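Local coordinates for protein putative esterase MT1895 (Mycobacterium tuberculosis, PDB 3S4K) that probably hydrolyses acyl-CoA thioesters, perhaps 1,4-dihydroxy-2-naphthoyl-CoA, as a hotdog-fold member of the PaaI thioesterase family, at residues L25-T30 / A37-D42; T51-G56 / S96-M101; V87-D92 / G133-Q138; D92-I97 / D127-R132; G100-T105 / V120-D125. All coordinates share one frame; numbering follows the deposited sequence.

Four of the contacts are ladder segments of one curled antiparallel sheet of the hotdog fold; contact 2 joins loops. Contacts 1, 3 and 5 are partly buried ladders whose inner faces meet helix 56-75; contacts 2 and 4 lie at the surface, about 17 and 14 Å from the chain's centre measured to their own centres. Contacts 1 and 5 hold neighbouring strand pairs, joined by backbone bonds between strands 36-43 and 100-108. Contacts 3 and 4 share strands 83-93 and 129-140, and both reach the second subunit. Contacts 2 and 4 share Ser96 and Ile97. Apolar groups back the ladders of contacts 1 and 5, amides mark contact 3, serine hydroxyls bond in contact 2, and water-bridged charged side chains mark contact 4.

Contact 1 (L25-T30 / A37-D42); sequences LGLQFT and ARAQLD
Ala39 CB sits over one face of the Phe29 ring, 3.8 Å from the centroid and 11° off the ring normal, a CH-pi contact over the ring centre. Ala37 CB comes to the edge of the same ring, in its plane, 4.0 Å from Phe29 CE2. Chi1 of -79° puts Phe29 CG beside the backbone N, 3.7 Å from Ala39 CB. Ala39 CB also receives Leu27 CD1 at 3.6 Å, so one methyl group is shared by ring and leucine. Farther along, Leu41 CD2 lies 4.0 Å from Leu25 CB. This apolar side turns to helix 56-75, where Met69 meets Phe29 and Met62 meets Leu41.

The backbone is an antiparallel beta hairpin, strands 28-33 and 36-43. Gln28 and Gln40 form a hydrogen-bonded pair, with Gln28 N to Gln40 O at 2.9 Å and a return bond from Gln40 N to Gln28 O; Phe29 and Ala39 form the adjoining non-hydrogen-bonded pair. Thr30 N extends the ladder to Arg38 O at 2.8 Å. Before the strand, Gly26 has positive phi and is the C-prime residue of a Schellman motif ending helix 20-25.

On the glutamine side, one water joins Gln28 OE1 to Gln40 NE2, and another links Gln40 OE1 to Thr30 OG1. Thr30 CG2 approaches Gln40 OE1 to 3.5 Å, the two side chains crossing at about a right angle.

Contact 2 (T51-G56 / S96-M101); sequences TGVVHG and SISSGM. With EDO (1,2-ethanediol), chain H.
Ser98 turns its hydroxyl onto the backbone of Gly52: OG donates to Gly52 O at 2.6 Å, with the donor tilted 26° from the carbonyl plane. The torsion chi1 of -73° sets OG beside the backbone N of Ser98, and from there it also comes within 3.7 Å of Val53 CG1. That methyl is the branch of Val53 anti to its own carbonyl carbon, and it touches Ser96 CB as well, so Val53 lies against two serines.

Between these serines, Ile97 presents its carbonyl. Val54 N donates to Ile97 O at 3.0 Å, nearly along the C=O axis, and Val53 CA adds a CA-H...O contact to the same oxygen. Val54 CG2 meets Ile97 CG1 at 4.0 Å. The two side chains lie side by side and point the same way; Tyr59 of helix 56-75 touches both.

Ser96 OG bonds instead to O2 of an ethanediol molecule at 2.9 Å, and the same ethanediol is also hydrogen-bonded to Gly86 N of the second subunit, which can only be the donor. Gly52 has positive phi, and at its backbone angles a CB would collide with the carbonyl O of Thr51. His55 then occupies the N-cap of helix 56-75, its ND1 bonded to Gly57 N and its NE2 to Ser65 of the second subunit. The contact thus ties the loop entering the central helix of a hotdog fold to the connection between two sheet strands.

Contact 3 (V87-D92 / G133-Q138); sequences VNNNTD and GQVRLQ
Arg136 reaches across to Val87 with the aliphatic part of its side chain. Its CB lies 4.0 Å from Val87 CG2, CG closes on the same methyl to 3.6 Å, and CD remains near it at 3.8 Å. CG is anti to the backbone N (chi1 177°), and the chain bends at chi3 (-74°), which turns NE off the line of the preceding carbons. The tip leaves Val87, and NH1 bonds to Gln115 of strand 115-123.

A classic beta bulge is centred on the Arg136 carbonyl: its O accepts from Val87 N at 2.8 Å and from Asn88 N at 3.2 Å, so two successive residues face one. Arg136 N returns a bond to Asn88 O within the bulge; beyond it the strands, 177° apart in direction, continue with the hydrogen-bonded pair Asn90 and Gln134. At Thr91 the partner is Gly133; their CA atoms are 3.9 Å apart.

Asn89 and Val135 point to the helix side of the sheet and cross obliquely, Asn89 ND2 lying 4.0 Å from Val135 CG2. That nitrogen bonds to Glu64 and to the Cys60 carbonyl of helix 56-75, while Asn89 OD1 accepts, in its carbonyl plane, from Thr91 OG1 at 2.8 Å. Both ends of this buried amide are therefore engaged, which would fix its rotation. Asn88 to Asp92 pair in an antiparallel ladder with a strand of the second subunit, so the sheet runs on across the interface, and the Asn88 and Asn90 amides are hydrogen-bonded across it.

Contact 4 (D92-I97 / D127-R132); sequences DFVRSI and DRVVAR. With EDO (1,2-ethanediol), chain D; EDO (1,2-ethanediol), chain H.
Val94 and Arg95 both donate their backbone N-H to Val130 O, at 2.9 and 3.3 Å. The two donors reach the oxygen from the same face of its carbonyl plane, Val94 N standing 46° out of it. Toward the strand interior the pattern is regular: Asp92 N gives 2.7 Å to Arg132 O, and Arg132 N returns a bond to Asp92 O. Phe93 and Ala131 form the next, non-hydrogen-bonded pair.

Here regular pairing of strands 83-93 and 129-140 of the hotdog sheet ends, strand 83-93 giving way to loop just beyond Phe93. On its other side, strand 129-140 carries a classic beta bulge, Val130 and Ala131 both facing Ile122 of strand 115-123.

Apolar contacts continue past the last bridge. Val94 CG2 meets Val129 CG1 at 4.0 Å, the side chains crossing obliquely, and Val130 CG1 meets Ile97 CG2 at the same distance but at about a right angle. Tyr59 of helix 56-75 touches both Ile97 and Val130.

Among the charged groups, Arg128 CD lies over one face of the Arg95 guanidinium in one of the two modelled conformers of Arg95, so that contact is doubtful. A water connects Asp92 OD2 with Arg132 NH1, whereas Asp92 OD1 bonds to Asn88 of the second subunit. Separately, an ethanediol O1 donates to Phe93 O at 2.7 Å.

Contact 5 (G100-T105 / V120-D125); sequences GMVYGT and VTITDD
Tyr103 and Thr123 exchange two backbone bonds: Tyr103 N to Thr123 O at 2.9 Å, in the carbonyl plane, and Thr123 N to Tyr103 O at 2.8 Å. Thr105 and Thr121 repeat the exchange at 3.1 Å each way. Between these pairs, Gly104 and Ile122 face each other without such bonds, their CA atoms 4.3 Å apart. Thr123 O also lies at the edge of the Tyr103 ring, near its plane.

Strands 100-108 and 115-123 thus form an antiparallel ladder, 160° apart in direction, within the curved hotdog sheet. On the helix side Val102 CB meets Ile122 CG2 at 3.9 Å in one of two modelled conformers of Ile122, so this contact is less certain. Met62 of helix 56-75 touches both residues.

Past Tyr103, two waters take over from direct bonds, joining Met101 O to Asp125 N and Met101 N to Asp125 OD2; a third bridges Thr105 O and Thr121 OG1 beside their pair. Asp124 OD1 holds the following turn through Thr126 OG1 and Arg128 N.

Contact 1 (L25-T30 / A37-D42)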
# COMPACT_ATOMS: atom_id res chain seq x y z
N LEU A 25 -8.00 -9.60 0.22
CA LEU A 25 -7.02 -9.68 -0.84
C LEU A 25 -6.95 -11.07 -1.46
O LEU A 25 -6.49 -11.19 -2.58
CB LEU A 25 -5.62 -9.33 -0.32
CG LEU A 25 -5.39 -7.92 0.22
CD1 LEU A 25 -3.99 -7.76 0.83
CD2 LEU A 25 -5.60 -6.89 -0.88
N GLY A 26 -7.35 -12.10 -0.72
CA GLY A 26 -7.13 -13.49 -1.14
C GLY A 26 -5.71 -13.97 -0.84
O GLY A 26 -5.22 -14.92 -1.47
N LEU A 27 -5.05 -13.33 0.12
CA LEU A 27 -3.65 -13.61 0.43
C LEU A 27 -3.57 -14.86 1.30
O LEU A 27 -4.18 -14.91 2.37
CB LEU A 27 -3.00 -12.41 1.16
CG LEU A 27 -1.48 -12.47 1.33
CD1 LEU A 27 -0.74 -12.54 0.01
CD2 LEU A 27 -0.98 -11.29 2.18
N GLN A 28 -2.78 -15.84 0.86
CA GLN A 28 -2.61 -17.12 1.56
C GLN A 28 -1.12 -17.36 1.81
O GLN A 28 -0.34 -17.34 0.87
CB GLN A 28 -3.19 -18.25 0.71
CG GLN A 28 -4.71 -18.22 0.66
CD GLN A 28 -5.31 -19.36 -0.14
OE1 GLN A 28 -4.59 -20.14 -0.78
NE2 GLN A 28 -6.63 -19.46 -0.11
N PHE A 29 -0.73 -17.55 3.08
CA PHE A 29 0.70 -17.75 3.41
C PHE A 29 1.06 -19.20 3.20
O PHE A 29 0.27 -20.11 3.52
CB PHE A 29 1.04 -17.39 4.85
CG PHE A 29 1.20 -15.94 5.07
CD1 PHE A 29 0.10 -15.11 5.05
CD2 PHE A 29 2.46 -15.39 5.29
CE1 PHE A 29 0.24 -13.76 5.26
CE2 PHE A 29 2.61 -14.06 5.50
CZ PHE A 29 1.49 -13.22 5.47
N THR A 30 2.27 -19.40 2.67
CA THR A 30 2.84 -20.73 2.46
C THR A 30 4.01 -21.04 3.39
O THR A 30 4.29 -22.22 3.67
CB THR A 30 3.31 -20.92 1.01
OG1 THR A 30 4.24 -19.88 0.62
CG2 THR A 30 2.14 -20.93 0.09
N ALA A 37 8.93 -14.99 5.44
CA ALA A 37 7.61 -15.45 5.10
C ALA A 37 7.36 -15.36 3.60
O ALA A 37 8.02 -14.58 2.87
CB ALA A 37 6.54 -14.67 5.86
N ARG A 38 6.43 -16.17 3.16
CA ARG A 38 6.00 -16.21 1.76
C ARG A 38 4.48 -16.35 1.69
O ARG A 38 3.88 -17.11 2.45
CB ARG A 38 6.70 -17.34 0.98
CG ARG A 38 8.26 -17.25 1.00
CD ARG A 38 8.91 -18.36 0.20
NE ARG A 38 10.30 -18.48 0.65
CZ ARG A 38 11.40 -18.35 -0.10
NH1 ARG A 38 11.35 -18.17 -1.42
NH2 ARG A 38 12.59 -18.44 0.50
N ALA A 39 3.88 -15.60 0.76
CA ALA A 39 2.44 -15.69 0.55
C ALA A 39 2.10 -15.33 -0.86
O ALA A 39 2.93 -14.81 -1.61
CB ALA A 39 1.68 -14.77 1.54
N GLN A 40 0.86 -15.63 -1.24
CA GLN A 40 0.47 -15.55 -2.63
C GLN A 40 -0.99 -15.20 -2.77
O GLN A 40 -1.80 -15.54 -1.89
CB GLN A 40 0.75 -16.87 -3.30
CG GLN A 40 -0.07 -18.03 -2.74
CD GLN A 40 0.53 -19.37 -3.14
OE1 GLN A 40 1.74 -19.55 -3.11
NE2 GLN A 40 -0.32 -20.31 -3.50
N LEU A 41 -1.34 -14.56 -3.88
CA LEU A 41 -2.75 -14.31 -4.18
C LEU A 41 -3.00 -14.40 -5.68
O LEU A 41 -2.08 -14.30 -6.50
CB LEU A 41 -3.25 -12.95 -3.63
CG LEU A 41 -2.71 -11.61 -4.16
CD1 LEU A 41 -3.25 -11.25 -5.55
CD2 LEU A 41 -3.02 -10.49 -3.16
N ASP A 42 -4.26 -14.64 -6.01
CA ASP A 42 -4.70 -14.69 -7.39
C ASP A 42 -5.16 -13.30 -7.75
O ASP A 42 -5.93 -12.69 -7.02
CB ASP A 42 -5.87 -15.69 -7.55
CG ASP A 42 -6.22 -16.00 -9.00
OD1 ASP A 42 -5.37 -15.90 -9.91
OD2 ASP A 42 -7.39 -16.40 -9.23
O HOH W 1 -7.34 -12.71 -4.67
O HOH W 2 -6.03 -15.75 -3.93
O HOH W 3 -3.13 -19.97 -3.17
O HOH W 4 3.23 -18.19 -1.25

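Contact 2 (T51-G56 / S96-M101)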
# COMPACT_ATOMS: atom_id res chain seq x y z
N THR A 51 -7.59 0.96 -15.50
CA THR A 51 -7.12 0.58 -16.80
C THR A 51 -6.91 -0.92 -16.92
O THR A 51 -6.31 -1.39 -17.89
CB THR A 51 -5.83 1.31 -17.09
OG1 THR A 51 -4.92 1.11 -15.99
CG2 THR A 51 -6.12 2.80 -17.24
N GLY A 52 -7.39 -1.67 -15.94
CA GLY A 52 -7.43 -3.11 -16.05
C GLY A 52 -6.15 -3.82 -15.65
O GLY A 52 -5.98 -4.97 -16.02
N VAL A 53 -5.28 -3.15 -14.90
CA VAL A 53 -4.09 -3.77 -14.33
C VAL A 53 -4.17 -3.71 -12.80
O VAL A 53 -4.98 -3.00 -12.25
CB VAL A 53 -2.77 -3.13 -14.85
CG1 VAL A 53 -2.64 -3.34 -16.37
CG2 VAL A 53 -2.68 -1.68 -14.50
N VAL A 54 -3.32 -4.48 -12.12
CA VAL A 54 -3.41 -4.58 -10.66
C VAL A 54 -3.22 -3.19 -10.03
O VAL A 54 -2.29 -2.45 -10.39
CB VAL A 54 -2.33 -5.55 -10.11
CG1 VAL A 54 -2.34 -5.56 -8.55
CG2 VAL A 54 -2.50 -6.97 -10.70
N HIS A 55 -4.11 -2.83 -9.10
CA HIS A 55 -3.98 -1.60 -8.29
C HIS A 55 -2.72 -1.69 -7.45
O HIS A 55 -2.48 -2.68 -6.74
CB HIS A 55 -5.21 -1.49 -7.40
CG HIS A 55 -5.37 -0.17 -6.72
ND1 HIS A 55 -4.49 0.29 -5.76
CD2 HIS A 55 -6.36 0.76 -6.79
CE1 HIS A 55 -4.91 1.45 -5.29
NE2 HIS A 55 -6.04 1.76 -5.90
N GLY A 56 -1.85 -0.69 -7.56
CA GLY A 56 -0.59 -0.70 -6.82
C GLY A 56 -0.74 -0.94 -5.33
O GLY A 56 0.11 -1.58 -4.67
N SER A 96 3.27 -4.12 -14.96
CA SER A 96 1.81 -4.17 -14.95
C SER A 96 1.28 -5.49 -15.54
O SER A 96 1.57 -5.83 -16.70
CB SER A 96 1.22 -3.00 -15.76
OG SER A 96 1.52 -1.76 -15.16
N ILE A 97 0.51 -6.20 -14.74
CA ILE A 97 -0.18 -7.43 -15.18
C ILE A 97 -1.67 -7.31 -14.84
O ILE A 97 -2.07 -6.43 -14.10
CB ILE A 97 0.43 -8.69 -14.53
CG1 ILE A 97 0.22 -8.71 -13.00
CG2 ILE A 97 1.93 -8.79 -14.87
CD1 ILE A 97 0.61 -10.05 -12.28
N SER A 98 -2.48 -8.20 -15.43
CA SER A 98 -3.94 -8.16 -15.33
C SER A 98 -4.60 -9.43 -14.80
O SER A 98 -5.82 -9.43 -14.56
CB SER A 98 -4.51 -7.88 -16.72
OG SER A 98 -4.27 -6.55 -17.08
N SER A 99 -3.82 -10.50 -14.66
CA SER A 99 -4.35 -11.79 -14.23
C SER A 99 -3.22 -12.73 -13.78
O SER A 99 -2.03 -12.42 -13.93
CB SER A 99 -5.14 -12.44 -15.37
OG SER A 99 -4.28 -12.89 -16.40
N GLY A 100 -3.62 -13.90 -13.27
CA GLY A 100 -2.67 -14.92 -12.79
C GLY A 100 -2.29 -14.73 -11.34
O GLY A 100 -2.70 -13.75 -10.70
N MET A 101 -1.48 -15.65 -10.83
CA MET A 101 -1.03 -15.63 -9.43
C MET A 101 0.20 -14.75 -9.29
O MET A 101 1.03 -14.66 -10.20
CB MET A 101 -0.64 -17.05 -8.99
CG MET A 101 -1.79 -18.06 -8.97
SD MET A 101 -2.94 -17.80 -7.62
CE MET A 101 -1.92 -18.02 -6.15
C1 EDO H . 1.33 1.14 -10.70
O1 EDO H . 0.34 2.08 -11.18
C2 EDO H . 0.99 -0.28 -11.14
O2 EDO H . 1.07 -0.46 -12.56

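Contact 3 (V87-D92 / G133-Q138)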
# COMPACT_ATOMS: atom_id res chain seq x y z
N VAL A 87 5.89 1.29 10.55
CA VAL A 87 6.06 2.75 10.48
C VAL A 87 6.35 3.27 9.08
O VAL A 87 6.05 4.42 8.81
CB VAL A 87 7.08 3.32 11.50
CG1 VAL A 87 6.63 2.98 12.92
CG2 VAL A 87 8.50 2.80 11.19
N ASN A 88 6.94 2.47 8.19
CA ASN A 88 7.15 2.94 6.81
C ASN A 88 7.06 1.79 5.84
O ASN A 88 7.54 0.71 6.14
CB ASN A 88 8.47 3.69 6.67
CG ASN A 88 8.77 4.14 5.24
OD1 ASN A 88 9.40 3.42 4.46
ND2 ASN A 88 8.27 5.32 4.87
N ASN A 89 6.42 2.03 4.71
CA ASN A 89 6.30 1.05 3.62
C ASN A 89 6.65 1.76 2.33
O ASN A 89 5.97 2.75 1.94
CB ASN A 89 4.88 0.45 3.55
CG ASN A 89 4.66 -0.50 2.35
OD1 ASN A 89 5.04 -0.22 1.19
ND2 ASN A 89 3.94 -1.61 2.62
N ASN A 90 7.72 1.30 1.68
CA ASN A 90 8.26 1.96 0.49
C ASN A 90 8.35 0.92 -0.60
O ASN A 90 9.21 0.05 -0.56
CB ASN A 90 9.64 2.56 0.79
CG ASN A 90 10.11 3.48 -0.32
OD1 ASN A 90 9.83 3.25 -1.47
ND2 ASN A 90 10.82 4.54 0.04
N THR A 91 7.40 1.02 -1.55
CA THR A 91 7.18 0.02 -2.58
C THR A 91 7.46 0.61 -3.94
O THR A 91 6.98 1.70 -4.28
CB THR A 91 5.73 -0.49 -2.57
OG1 THR A 91 5.52 -1.18 -1.35
CG2 THR A 91 5.53 -1.42 -3.74
N ASP A 92 8.22 -0.14 -4.74
CA ASP A 92 8.49 0.22 -6.13
C ASP A 92 7.67 -0.72 -6.99
O ASP A 92 7.63 -1.93 -6.75
CB ASP A 92 9.98 0.07 -6.45
CG ASP A 92 10.83 1.05 -5.71
OD1 ASP A 92 10.73 2.29 -5.98
OD2 ASP A 92 11.59 0.60 -4.83
N GLY A 133 9.40 -4.03 -2.25
CA GLY A 133 9.22 -2.99 -1.23
C GLY A 133 9.95 -3.31 0.06
O GLY A 133 10.30 -4.47 0.31
N GLN A 134 10.15 -2.29 0.88
CA GLN A 134 10.76 -2.45 2.19
C GLN A 134 9.84 -1.89 3.22
O GLN A 134 9.30 -0.81 3.03
CB GLN A 134 12.10 -1.76 2.25
CG GLN A 134 12.99 -2.37 1.22
CD GLN A 134 14.35 -1.80 1.15
OE1 GLN A 134 14.72 -0.89 1.90
NE2 GLN A 134 15.13 -2.34 0.23
N VAL A 135 9.69 -2.64 4.31
CA VAL A 135 8.84 -2.26 5.41
C VAL A 135 9.66 -2.10 6.68
O VAL A 135 10.39 -3.02 7.06
CB VAL A 135 7.73 -3.31 5.61
CG1 VAL A 135 6.78 -2.90 6.74
CG2 VAL A 135 6.97 -3.53 4.30
N ARG A 136 9.51 -0.94 7.32
CA ARG A 136 10.17 -0.64 8.58
C ARG A 136 9.14 -0.78 9.68
O ARG A 136 8.04 -0.21 9.58
CB ARG A 136 10.76 0.76 8.56
CG ARG A 136 11.43 1.20 9.87
CD ARG A 136 12.03 2.56 9.74
NE ARG A 136 13.26 2.51 8.95
CZ ARG A 136 14.45 2.12 9.40
NH1 ARG A 136 14.62 1.70 10.66
NH2 ARG A 136 15.48 2.09 8.56
N LEU A 137 9.48 -1.55 10.72
CA LEU A 137 8.59 -1.81 11.83
C LEU A 137 9.25 -1.44 13.15
O LEU A 137 10.45 -1.55 13.30
CB LEU A 137 8.19 -3.29 11.87
CG LEU A 137 7.43 -3.79 10.63
CD1 LEU A 137 8.41 -4.54 9.71
CD2 LEU A 137 6.15 -4.60 10.98
N GLN A 138 8.42 -1.02 14.10
CA GLN A 138 8.80 -0.89 15.49
C GLN A 138 8.47 -2.16 16.26
O GLN A 138 7.36 -2.69 16.12
CB GLN A 138 8.02 0.27 16.14
CG GLN A 138 8.77 1.51 16.22
CD GLN A 138 8.03 2.61 16.99
OE1 GLN A 138 7.16 2.37 17.86
NE2 GLN A 138 8.38 3.83 16.67
O HOH W 5 10.97 1.23 4.64

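Contact 4 (D92-I97 / D127-R132)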
# COMPACT_ATOMS: atom_id res chain seq x y z
N ASP A 92 8.22 -0.14 -4.74
CA ASP A 92 8.49 0.22 -6.13
C ASP A 92 7.67 -0.72 -6.99
O ASP A 92 7.63 -1.93 -6.75
CB ASP A 92 9.98 0.07 -6.45
CG ASP A 92 10.83 1.05 -5.71
OD1 ASP A 92 10.73 2.29 -5.98
OD2 ASP A 92 11.59 0.60 -4.83
N PHE A 93 6.99 -0.13 -7.96
CA PHE A 93 6.19 -0.86 -8.92
C PHE A 93 7.02 -1.06 -10.17
O PHE A 93 7.59 -0.12 -10.71
CB PHE A 93 4.93 -0.06 -9.24
CG PHE A 93 4.14 0.33 -8.03
CD1 PHE A 93 3.59 -0.65 -7.19
CD2 PHE A 93 3.95 1.66 -7.71
CE1 PHE A 93 2.86 -0.29 -6.08
CE2 PHE A 93 3.21 2.02 -6.60
CZ PHE A 93 2.67 1.03 -5.77
N VAL A 94 7.06 -2.30 -10.67
CA VAL A 94 7.96 -2.66 -11.73
C VAL A 94 7.26 -3.03 -13.03
O VAL A 94 7.71 -2.59 -14.08
CB VAL A 94 8.90 -3.83 -11.27
CG1 VAL A 94 9.91 -4.19 -12.35
CG2 VAL A 94 9.62 -3.44 -9.98
N ARG A 95 6.18 -3.81 -12.97
CA ARG A 95 5.53 -4.34 -14.17
C ARG A 95 4.04 -4.48 -13.94
O ARG A 95 3.61 -4.88 -12.86
CB ARG A 95 6.11 -5.72 -14.55
CG ARG A 95 5.56 -6.30 -15.86
CD ARG A 95 6.25 -7.60 -16.26
NE ARG A 95 7.60 -7.38 -16.77
CZ ARG A 95 7.88 -6.91 -17.98
NH1 ARG A 95 6.90 -6.59 -18.81
NH2 ARG A 95 9.14 -6.75 -18.35
N SER A 96 3.27 -4.12 -14.96
CA SER A 96 1.81 -4.17 -14.95
C SER A 96 1.28 -5.49 -15.54
O SER A 96 1.57 -5.83 -16.70
CB SER A 96 1.22 -3.00 -15.76
OG SER A 96 1.52 -1.76 -15.16
N ILE A 97 0.51 -6.20 -14.74
CA ILE A 97 -0.18 -7.43 -15.18
C ILE A 97 -1.67 -7.31 -14.84
O ILE A 97 -2.07 -6.43 -14.10
CB ILE A 97 0.43 -8.69 -14.53
CG1 ILE A 97 0.22 -8.71 -13.00
CG2 ILE A 97 1.93 -8.79 -14.87
CD1 ILE A 97 0.61 -10.05 -12.28
N ASP A 127 8.14 -15.54 -13.33
CA ASP A 127 9.25 -15.16 -12.45
C ASP A 127 9.79 -13.79 -12.81
O ASP A 127 11.01 -13.53 -12.74
CB ASP A 127 10.36 -16.23 -12.47
CG ASP A 127 11.18 -16.27 -11.20
OD1 ASP A 127 11.12 -15.38 -10.34
OD2 ASP A 127 11.94 -17.25 -11.05
N ARG A 128 8.88 -12.90 -13.24
CA ARG A 128 9.24 -11.50 -13.40
C ARG A 128 8.76 -10.72 -12.17
O ARG A 128 7.66 -10.95 -11.66
CB ARG A 128 8.62 -10.90 -14.68
CG ARG A 128 9.16 -11.54 -15.96
CD ARG A 128 8.71 -10.83 -17.21
NE ARG A 128 9.49 -11.24 -18.38
CZ ARG A 128 9.25 -12.32 -19.12
NH1 ARG A 128 8.25 -13.15 -18.82
NH2 ARG A 128 10.01 -12.59 -20.18
N VAL A 129 9.61 -9.80 -11.72
CA VAL A 129 9.25 -8.96 -10.59
C VAL A 129 8.19 -7.96 -11.03
O VAL A 129 8.37 -7.24 -12.02
CB VAL A 129 10.48 -8.23 -10.01
CG1 VAL A 129 10.08 -7.29 -8.89
CG2 VAL A 129 11.52 -9.24 -9.49
N VAL A 130 7.10 -7.92 -10.28
CA VAL A 130 6.01 -6.95 -10.49
C VAL A 130 6.05 -5.79 -9.50
O VAL A 130 5.67 -4.67 -9.87
CB VAL A 130 4.59 -7.62 -10.53
CG1 VAL A 130 4.47 -8.56 -11.74
CG2 VAL A 130 4.27 -8.36 -9.26
N ALA A 131 6.52 -6.03 -8.28
CA ALA A 131 6.68 -5.00 -7.25
C ALA A 131 7.71 -5.47 -6.23
O ALA A 131 7.92 -6.68 -6.07
CB ALA A 131 5.33 -4.68 -6.57
N ARG A 132 8.35 -4.52 -5.54
CA ARG A 132 9.39 -4.83 -4.54
C ARG A 132 9.33 -3.71 -3.53
O ARG A 132 9.20 -2.56 -3.93
CB ARG A 132 10.76 -4.91 -5.21
CG ARG A 132 11.99 -5.18 -4.33
CD ARG A 132 13.27 -4.96 -5.16
NE ARG A 132 14.49 -5.41 -4.48
CZ ARG A 132 15.13 -4.72 -3.56
NH1 ARG A 132 14.68 -3.53 -3.17
NH2 ARG A 132 16.23 -5.21 -3.00
C1 EDO D . 10.80 0.25 -11.41
O1 EDO D . 10.12 0.82 -10.29
C2 EDO D . 10.27 0.84 -12.71
O2 EDO D . 10.56 2.25 -12.78
C1 EDO H . 1.33 1.14 -10.70
O1 EDO H . 0.34 2.08 -11.18
C2 EDO H . 0.99 -0.28 -11.14
O2 EDO H . 1.07 -0.46 -12.56
O HOH W 6 12.56 -1.69 -4.26
O HOH W 7 9.94 -7.43 -14.34

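Contact 5 (G100-T105 / V120-D125)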
# COMPACT_ATOMS: atom_id res chain seq x y z
N GLY A 100 -3.62 -13.90 -13.27
CA GLY A 100 -2.67 -14.92 -12.79
C GLY A 100 -2.29 -14.73 -11.34
O GLY A 100 -2.70 -13.75 -10.70
N MET A 101 -1.48 -15.65 -10.83
CA MET A 101 -1.03 -15.63 -9.43
C MET A 101 0.20 -14.75 -9.29
O MET A 101 1.03 -14.66 -10.20
CB MET A 101 -0.64 -17.05 -8.99
CG MET A 101 -1.79 -18.06 -8.97
SD MET A 101 -2.94 -17.80 -7.62
CE MET A 101 -1.92 -18.02 -6.15
N VAL A 102 0.32 -14.11 -8.13
CA VAL A 102 1.54 -13.40 -7.73
C VAL A 102 1.98 -13.94 -6.39
O VAL A 102 1.16 -14.41 -5.60
CB VAL A 102 1.35 -11.86 -7.71
CG1 VAL A 102 1.11 -11.34 -9.14
CG2 VAL A 102 0.23 -11.44 -6.75
N TYR A 103 3.30 -13.90 -6.15
CA TYR A 103 3.94 -14.60 -5.07
C TYR A 103 4.96 -13.65 -4.44
O TYR A 103 5.80 -13.08 -5.16
CB TYR A 103 4.70 -15.80 -5.66
CG TYR A 103 3.81 -16.80 -6.36
CD1 TYR A 103 3.53 -16.72 -7.73
CD2 TYR A 103 3.25 -17.86 -5.64
CE1 TYR A 103 2.70 -17.67 -8.36
CE2 TYR A 103 2.42 -18.78 -6.25
CZ TYR A 103 2.17 -18.69 -7.60
OH TYR A 103 1.32 -19.62 -8.15
N GLY A 104 4.88 -13.45 -3.12
CA GLY A 104 5.85 -12.62 -2.40
C GLY A 104 6.71 -13.38 -1.41
O GLY A 104 6.24 -14.31 -0.76
N THR A 105 7.97 -12.96 -1.29
CA THR A 105 8.89 -13.49 -0.29
C THR A 105 9.51 -12.33 0.48
O THR A 105 10.00 -11.40 -0.14
CB THR A 105 10.03 -14.24 -0.96
OG1 THR A 105 9.51 -15.38 -1.66
CG2 THR A 105 11.07 -14.70 0.06
N VAL A 120 10.46 -7.29 0.68
CA VAL A 120 9.50 -8.20 0.09
C VAL A 120 9.50 -8.00 -1.42
O VAL A 120 9.37 -6.86 -1.90
CB VAL A 120 8.08 -7.97 0.62
CG1 VAL A 120 7.10 -9.00 0.03
CG2 VAL A 120 8.08 -7.97 2.16
N THR A 121 9.65 -9.10 -2.15
CA THR A 121 9.70 -9.08 -3.62
C THR A 121 8.51 -9.89 -4.12
O THR A 121 8.32 -11.05 -3.73
CB THR A 121 11.03 -9.67 -4.17
OG1 THR A 121 12.13 -9.02 -3.53
CG2 THR A 121 11.13 -9.52 -5.73
N ILE A 122 7.75 -9.29 -5.03
CA ILE A 122 6.57 -9.92 -5.61
C ILE A 122 6.84 -10.29 -7.06
O ILE A 122 7.23 -9.43 -7.85
CB ILE A 122 5.35 -9.00 -5.59
CG1 ILE A 122 5.19 -8.36 -4.20
CG2 ILE A 122 4.11 -9.76 -5.96
CD1 ILE A 122 3.77 -7.93 -3.89
N THR A 123 6.66 -11.57 -7.40
CA THR A 123 6.85 -12.08 -8.75
C THR A 123 5.55 -12.64 -9.35
O THR A 123 4.63 -13.05 -8.63
CB THR A 123 7.94 -13.18 -8.80
OG1 THR A 123 7.71 -14.15 -7.76
CG2 THR A 123 9.34 -12.55 -8.65
N ASP A 124 5.48 -12.69 -10.69
CA ASP A 124 4.33 -13.27 -11.38
C ASP A 124 4.65 -14.70 -11.84
O ASP A 124 5.71 -15.25 -11.51
CB ASP A 124 3.89 -12.37 -12.54
CG ASP A 124 4.89 -12.34 -13.73
OD1 ASP A 124 5.89 -13.10 -13.78
OD2 ASP A 124 4.66 -11.52 -14.66
N ASP A 125 3.75 -15.31 -12.60
CA ASP A 125 3.96 -16.71 -13.00
C ASP A 125 5.01 -16.96 -14.10
O ASP A 125 5.20 -18.11 -14.51
CB ASP A 125 2.63 -17.41 -13.29
CG ASP A 125 1.95 -16.94 -14.56
OD1 ASP A 125 2.59 -16.23 -15.38
OD2 ASP A 125 0.76 -17.30 -14.74
O HOH W 8 1.09 -14.41 -12.84
O HOH W 9 -0.51 -18.01 -12.47
O HOH W 10 12.61 -10.57 -1.22